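Local coordinates for alpha-1,4-endofucoidanase (Mariniflexile fucanivorans, PDB 6DLH), which hydrolyses alpha-1,4 linkages within fucoidan chains as a family 107 endo-acting glycoside hydrolase, and binds calcium ions, at residues L105-N118 with Q162-E174. Residues are numbered along the deposited sequence; the frame is centred on the assembly and turned at random.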
loop_
_atom_site.group_PDB
_atom_site.type_symbol
_atom_site.label_atom_id
_atom_site.label_comp_id
_atom_site.label_asym_id
_atom_site.label_seq_id
_atom_site.Cartn_x
_atom_site.Cartn_y
_atom_site.Cartn_z
ATOM N N LEU A 105 11.845 -16.680 -3.121
ATOM C CA LEU A 105 10.986 -17.579 -2.367
ATOM C C LEU A 105 9.750 -17.942 -3.188
ATOM O O LEU A 105 9.066 -18.918 -2.884
ATOM C CB LEU A 105 10.558 -16.874 -1.078
ATOM C CG LEU A 105 11.402 -17.131 0.169
ATOM C CD1 LEU A 105 12.710 -16.354 0.125
ATOM C CD2 LEU A 105 10.615 -16.749 1.412
ATOM N N TRP A 106 9.449 -17.125 -4.202
ATOM C CA TRP A 106 8.319 -17.377 -5.082
ATOM C C TRP A 106 8.529 -18.688 -5.836
ATOM O O TRP A 106 7.695 -19.588 -5.749
ATOM C CB TRP A 106 8.099 -16.190 -6.033
ATOM C CG TRP A 106 7.026 -16.396 -7.061
ATOM C CD1 TRP A 106 5.921 -17.191 -6.957
ATOM C CD2 TRP A 106 6.937 -15.751 -8.345
ATOM N NE1 TRP A 106 5.163 -17.105 -8.095
ATOM C CE2 TRP A 106 5.756 -16.221 -8.960
ATOM C CE3 TRP A 106 7.741 -14.833 -9.035
ATOM C CZ2 TRP A 106 5.369 -15.806 -10.238
ATOM C CZ3 TRP A 106 7.357 -14.420 -10.293
ATOM C CH2 TRP A 106 6.185 -14.901 -10.883
ATOM N N GLN A 107 9.644 -18.766 -6.581
ATOM C CA GLN A 107 10.004 -19.907 -7.412
ATOM C C GLN A 107 9.010 -20.064 -8.566
ATOM O O GLN A 107 8.965 -21.110 -9.212
ATOM C CB GLN A 107 10.161 -21.186 -6.577
ATOM C CG GLN A 107 11.438 -21.220 -5.744
ATOM C CD GLN A 107 11.493 -22.331 -4.719
ATOM O OE1 GLN A 107 10.638 -23.218 -4.667
ATOM N NE2 GLN A 107 12.522 -22.287 -3.886
ATOM N N GLY A 108 8.214 -19.016 -8.810
ATOM C CA GLY A 108 7.367 -18.927 -9.988
ATOM C C GLY A 108 6.138 -19.833 -9.930
ATOM O O GLY A 108 5.526 -20.094 -10.962
ATOM N N ASP A 109 5.767 -20.290 -8.727
ATOM C CA ASP A 109 4.657 -21.222 -8.581
ATOM C C ASP A 109 3.362 -20.525 -8.990
ATOM O O ASP A 109 3.232 -19.312 -8.825
ATOM C CB ASP A 109 4.585 -21.816 -7.169
ATOM C CG ASP A 109 5.928 -22.260 -6.611
ATOM O OD1 ASP A 109 6.722 -22.851 -7.375
ATOM O OD2 ASP A 109 6.177 -22.006 -5.413
ATOM N N THR A 110 2.414 -21.302 -9.532
ATOM C CA THR A 110 1.197 -20.730 -10.088
ATOM C C THR A 110 -0.042 -21.489 -9.619
ATOM O O THR A 110 0.042 -22.570 -9.043
ATOM C CB THR A 110 1.253 -20.618 -11.618
ATOM O OG1 THR A 110 1.493 -21.913 -12.171
ATOM C CG2 THR A 110 2.293 -19.635 -12.112
ATOM N N ASP A 111 -1.198 -20.890 -9.908
ATOM C CA ASP A 111 -2.499 -21.333 -9.443
ATOM C C ASP A 111 -3.174 -22.093 -10.586
ATOM O O ASP A 111 -2.679 -22.089 -11.710
ATOM C CB ASP A 111 -3.246 -20.108 -8.901
ATOM C CG ASP A 111 -4.751 -20.235 -8.749
ATOM O OD1 ASP A 111 -5.218 -21.326 -8.361
ATOM O OD2 ASP A 111 -5.442 -19.231 -9.010
ATOM N N ALA A 112 -4.303 -22.750 -10.291
ATOM C CA ALA A 112 -5.088 -23.453 -11.297
ATOM C C ALA A 112 -5.707 -22.474 -12.299
ATOM O O ALA A 112 -6.471 -22.882 -13.175
ATOM C CB ALA A 112 -6.143 -24.307 -10.629
ATOM N N ASN A 113 -5.365 -21.184 -12.169
ATOM C CA ASN A 113 -5.843 -20.158 -13.083
ATOM C C ASN A 113 -4.662 -19.418 -13.708
ATOM O O ASN A 113 -4.854 -18.527 -14.534
ATOM C CB ASN A 113 -6.851 -19.217 -12.418
ATOM C CG ASN A 113 -8.259 -19.775 -12.398
ATOM O OD1 ASN A 113 -8.925 -19.759 -11.364
ATOM N ND2 ASN A 113 -8.726 -20.268 -13.534
ATOM N N GLY A 114 -3.444 -19.807 -13.311
ATOM C CA GLY A 114 -2.223 -19.222 -13.843
ATOM C C GLY A 114 -1.748 -18.035 -13.009
ATOM O O GLY A 114 -0.654 -17.514 -13.228
ATOM N N ASP A 115 -2.589 -17.620 -12.054
ATOM C CA ASP A 115 -2.285 -16.518 -11.155
ATOM C C ASP A 115 -1.176 -16.956 -10.204
ATOM O O ASP A 115 -1.127 -18.121 -9.818
ATOM C CB ASP A 115 -3.545 -16.038 -10.425
ATOM C CG ASP A 115 -4.562 -15.384 -11.347
ATOM O OD1 ASP A 115 -4.197 -14.396 -12.011
ATOM O OD2 ASP A 115 -5.711 -15.874 -11.401
ATOM N N PRO A 116 -0.246 -16.051 -9.813
ATOM C CA PRO A 116 0.824 -16.398 -8.875
ATOM C C PRO A 116 0.355 -16.943 -7.523
ATOM O O PRO A 116 -0.799 -16.769 -7.116
ATOM C CB PRO A 116 1.584 -15.075 -8.693
ATOM C CG PRO A 116 1.287 -14.311 -9.961
ATOM C CD PRO A 116 -0.154 -14.656 -10.274
ATOM N N ILE A 117 1.284 -17.642 -6.860
ATOM C CA ILE A 117 1.111 -18.214 -5.535
ATOM C C ILE A 117 2.497 -18.239 -4.891
ATOM O O ILE A 117 3.499 -18.360 -5.593
ATOM C CB ILE A 117 0.444 -19.605 -5.621
ATOM C CG1 ILE A 117 -0.716 -19.750 -4.633
ATOM C CG2 ILE A 117 1.457 -20.731 -5.480
ATOM C CD1 ILE A 117 -1.776 -20.740 -5.068
ATOM N N ASN A 118 2.546 -18.043 -3.568
ATOM C CA ASN A 118 3.799 -17.956 -2.828
ATOM C C ASN A 118 4.580 -16.696 -3.196
ATOM O O ASN A 118 5.773 -16.615 -2.913
ATOM C CB ASN A 118 4.671 -19.205 -2.998
ATOM C CG ASN A 118 4.237 -20.367 -2.129
ATOM O OD1 ASN A 118 4.243 -20.273 -0.903
ATOM N ND2 ASN A 118 3.865 -21.472 -2.756
ATOM N N GLN A 162 -1.266 -21.163 4.902
ATOM C CA GLN A 162 -1.845 -20.013 4.223
ATOM C C GLN A 162 -1.989 -20.306 2.729
ATOM O O GLN A 162 -1.003 -20.339 2.001
ATOM C CB GLN A 162 -1.025 -18.754 4.510
ATOM C CG GLN A 162 -0.750 -18.512 5.991
ATOM C CD GLN A 162 -1.977 -18.583 6.871
ATOM O OE1 GLN A 162 -3.076 -18.169 6.497
ATOM N NE2 GLN A 162 -1.794 -19.120 8.066
ATOM N N ALA A 163 -3.242 -20.476 2.292
ATOM C CA ALA A 163 -3.583 -21.004 0.979
ATOM C C ALA A 163 -3.273 -20.018 -0.150
ATOM O O ALA A 163 -3.717 -20.235 -1.278
ATOM C CB ALA A 163 -5.036 -21.417 0.964
ATOM N N ASP A 164 -2.509 -18.953 0.140
ATOM C CA ASP A 164 -2.118 -17.989 -0.879
ATOM C C ASP A 164 -0.597 -17.922 -0.983
ATOM O O ASP A 164 -0.058 -17.571 -2.030
ATOM C CB ASP A 164 -2.769 -16.617 -0.660
ATOM C CG ASP A 164 -4.243 -16.590 -1.026
ATOM O OD1 ASP A 164 -5.084 -16.715 -0.110
ATOM O OD2 ASP A 164 -4.543 -16.451 -2.224
ATOM N N TYR A 165 0.081 -18.250 0.121
ATOM C CA TYR A 165 1.530 -18.369 0.163
ATOM C C TYR A 165 1.885 -19.611 0.982
ATOM O O TYR A 165 2.644 -19.525 1.947
ATOM C CB TYR A 165 2.168 -17.069 0.672
ATOM C CG TYR A 165 1.399 -16.381 1.775
ATOM C CD1 TYR A 165 0.287 -15.600 1.490
ATOM C CD2 TYR A 165 1.766 -16.522 3.108
ATOM C CE1 TYR A 165 -0.445 -14.981 2.493
ATOM C CE2 TYR A 165 1.049 -15.905 4.122
ATOM C CZ TYR A 165 -0.060 -15.133 3.814
ATOM O OH TYR A 165 -0.787 -14.528 4.798
ATOM N N PRO A 166 1.377 -20.809 0.590
ATOM C CA PRO A 166 1.381 -21.995 1.453
ATOM C C PRO A 166 2.698 -22.400 2.112
ATOM O O PRO A 166 2.674 -22.953 3.207
ATOM C CB PRO A 166 0.865 -23.120 0.538
ATOM C CG PRO A 166 0.022 -22.395 -0.482
ATOM C CD PRO A 166 0.764 -21.094 -0.720
ATOM N N ASP A 167 3.834 -22.115 1.464
ATOM C CA ASP A 167 5.105 -22.583 2.002
ATOM C C ASP A 167 6.207 -21.534 1.872
ATOM O O ASP A 167 7.380 -21.888 1.774
ATOM C CB ASP A 167 5.503 -23.959 1.447
ATOM C CG ASP A 167 5.041 -24.235 0.024
ATOM O OD1 ASP A 167 5.532 -23.550 -0.894
ATOM O OD2 ASP A 167 4.187 -25.135 -0.151
ATOM N N VAL A 168 5.830 -20.249 1.920
ATOM C CA VAL A 168 6.804 -19.168 1.910
ATOM C C VAL A 168 7.558 -19.145 3.239
ATOM O O VAL A 168 8.764 -18.893 3.261
ATOM C CB VAL A 168 6.151 -17.806 1.601
ATOM C CG1 VAL A 168 6.933 -16.644 2.194
ATOM C CG2 VAL A 168 5.963 -17.601 0.108
ATOM N N SER A 169 6.834 -19.395 4.342
ATOM C CA SER A 169 7.440 -19.400 5.665
ATOM C C SER A 169 8.532 -20.469 5.727
ATOM O O SER A 169 9.666 -20.187 6.132
ATOM C CB SER A 169 6.403 -19.574 6.755
ATOM O OG SER A 169 5.698 -18.361 6.991
ATOM N N ALA A 170 8.171 -21.684 5.286
ATOM C CA ALA A 170 9.097 -22.803 5.160
ATOM C C ALA A 170 10.345 -22.376 4.388
ATOM O O ALA A 170 11.461 -22.521 4.885
ATOM C CB ALA A 170 8.406 -23.978 4.503
ATOM N N ARG A 171 10.139 -21.803 3.193
ATOM C CA ARG A 171 11.230 -21.511 2.278
ATOM C C ARG A 171 12.142 -20.423 2.838
ATOM O O ARG A 171 13.341 -20.418 2.555
ATOM C CB ARG A 171 10.712 -21.160 0.879
ATOM C CG ARG A 171 10.082 -22.327 0.132
ATOM C CD ARG A 171 9.653 -21.935 -1.270
ATOM N NE ARG A 171 8.673 -22.855 -1.832
ATOM C CZ ARG A 171 7.990 -22.647 -2.956
ATOM N NH1 ARG A 171 7.143 -23.565 -3.394
ATOM N NH2 ARG A 171 8.148 -21.525 -3.637
ATOM N N TRP A 172 11.571 -19.490 3.609
ATOM C CA TRP A 172 12.372 -18.430 4.205
ATOM C C TRP A 172 13.382 -19.031 5.178
ATOM O O TRP A 172 14.561 -18.681 5.140
ATOM C CB TRP A 172 11.491 -17.380 4.898
ATOM C CG TRP A 172 12.232 -16.522 5.881
ATOM C CD1 TRP A 172 12.014 -16.445 7.227
ATOM C CD2 TRP A 172 13.326 -15.628 5.606
ATOM N NE1 TRP A 172 12.878 -15.551 7.803
ATOM C CE2 TRP A 172 13.700 -15.040 6.837
ATOM C CE3 TRP A 172 14.016 -15.253 4.447
ATOM C CZ2 TRP A 172 14.727 -14.102 6.935
ATOM C CZ3 TRP A 172 15.041 -14.334 4.549
ATOM C CH2 TRP A 172 15.388 -13.765 5.776
ATOM N N MET A 173 12.884 -19.908 6.061
ATOM C CA MET A 173 13.713 -20.634 7.012
ATOM C C MET A 173 14.744 -21.464 6.244
ATOM O O MET A 173 15.930 -21.425 6.564
ATOM C CB MET A 173 12.855 -21.549 7.894
ATOM C CG MET A 173 12.138 -20.831 9.032
ATOM S SD MET A 173 10.666 -21.758 9.545
ATOM C CE MET A 173 10.631 -21.402 11.298
ATOM N N GLU A 174 14.274 -22.172 5.203
ATOM C CA GLU A 174 15.117 -22.961 4.318
ATOM C C GLU A 174 16.285 -22.116 3.815
ATOM O O GLU A 174 17.437 -22.531 3.917
ATOM C CB GLU A 174 14.310 -23.501 3.136
ATOM C CG GLU A 174 14.751 -24.878 2.678
ATOM C CD GLU A 174 14.189 -25.998 3.539
ATOM O OE1 GLU A 174 14.957 -26.563 4.345
ATOM O OE2 GLU A 174 12.980 -26.297 3.409
#
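Asp-109 OD2 is gripped by both terminal nitrogens of Arg-171: NH1 and NH2 each donate to this one oxygen at 2.7 Å on its syn side, NH1 well out of the carboxylate plane, which is turned 86° from the guanidinium. The arginine chain runs extended from CG to NE, long enough to carry its charge from the helix to the loop. There NH2 also bonds Leu-105 O at 2.9 Å and, weakly, Trp-106 O, at the guanidinium edge, where the carbonyls just past the C-terminal end of helix 100-104 gather. Gln-107 lays its flat amide over one face, planes 15° apart, with OE1 above the centre. Asp-167, one turn earlier, ties NH1 from its own segment and completes the salt-bridge network. With an alanine here Asp-109 and Asp-167, two like charges 4.8 Å apart at OD2 and OD1, would probably be left without their shared counter-charge.

The contact joins the loop after helix 100-104 to the start of helix 168-176 and the loop leading into it; these parts follow strands 80-84 and 143-149, neighbours in the parallel sheet of the catalytic domain. Asn-118, whose positive phi an asparagine tolerates well, fastens the other end: its backbone N donates almost straight (175°) to Asp-164 O at 3.1 Å, while an in-plane lone pair of its OD1 takes Asp-167 N at 3.0 Å. On the helix side Leu-105 CD2 packs against Val-168 CG1 and against CB of Trp-172, whose indole lies against helix 198-216.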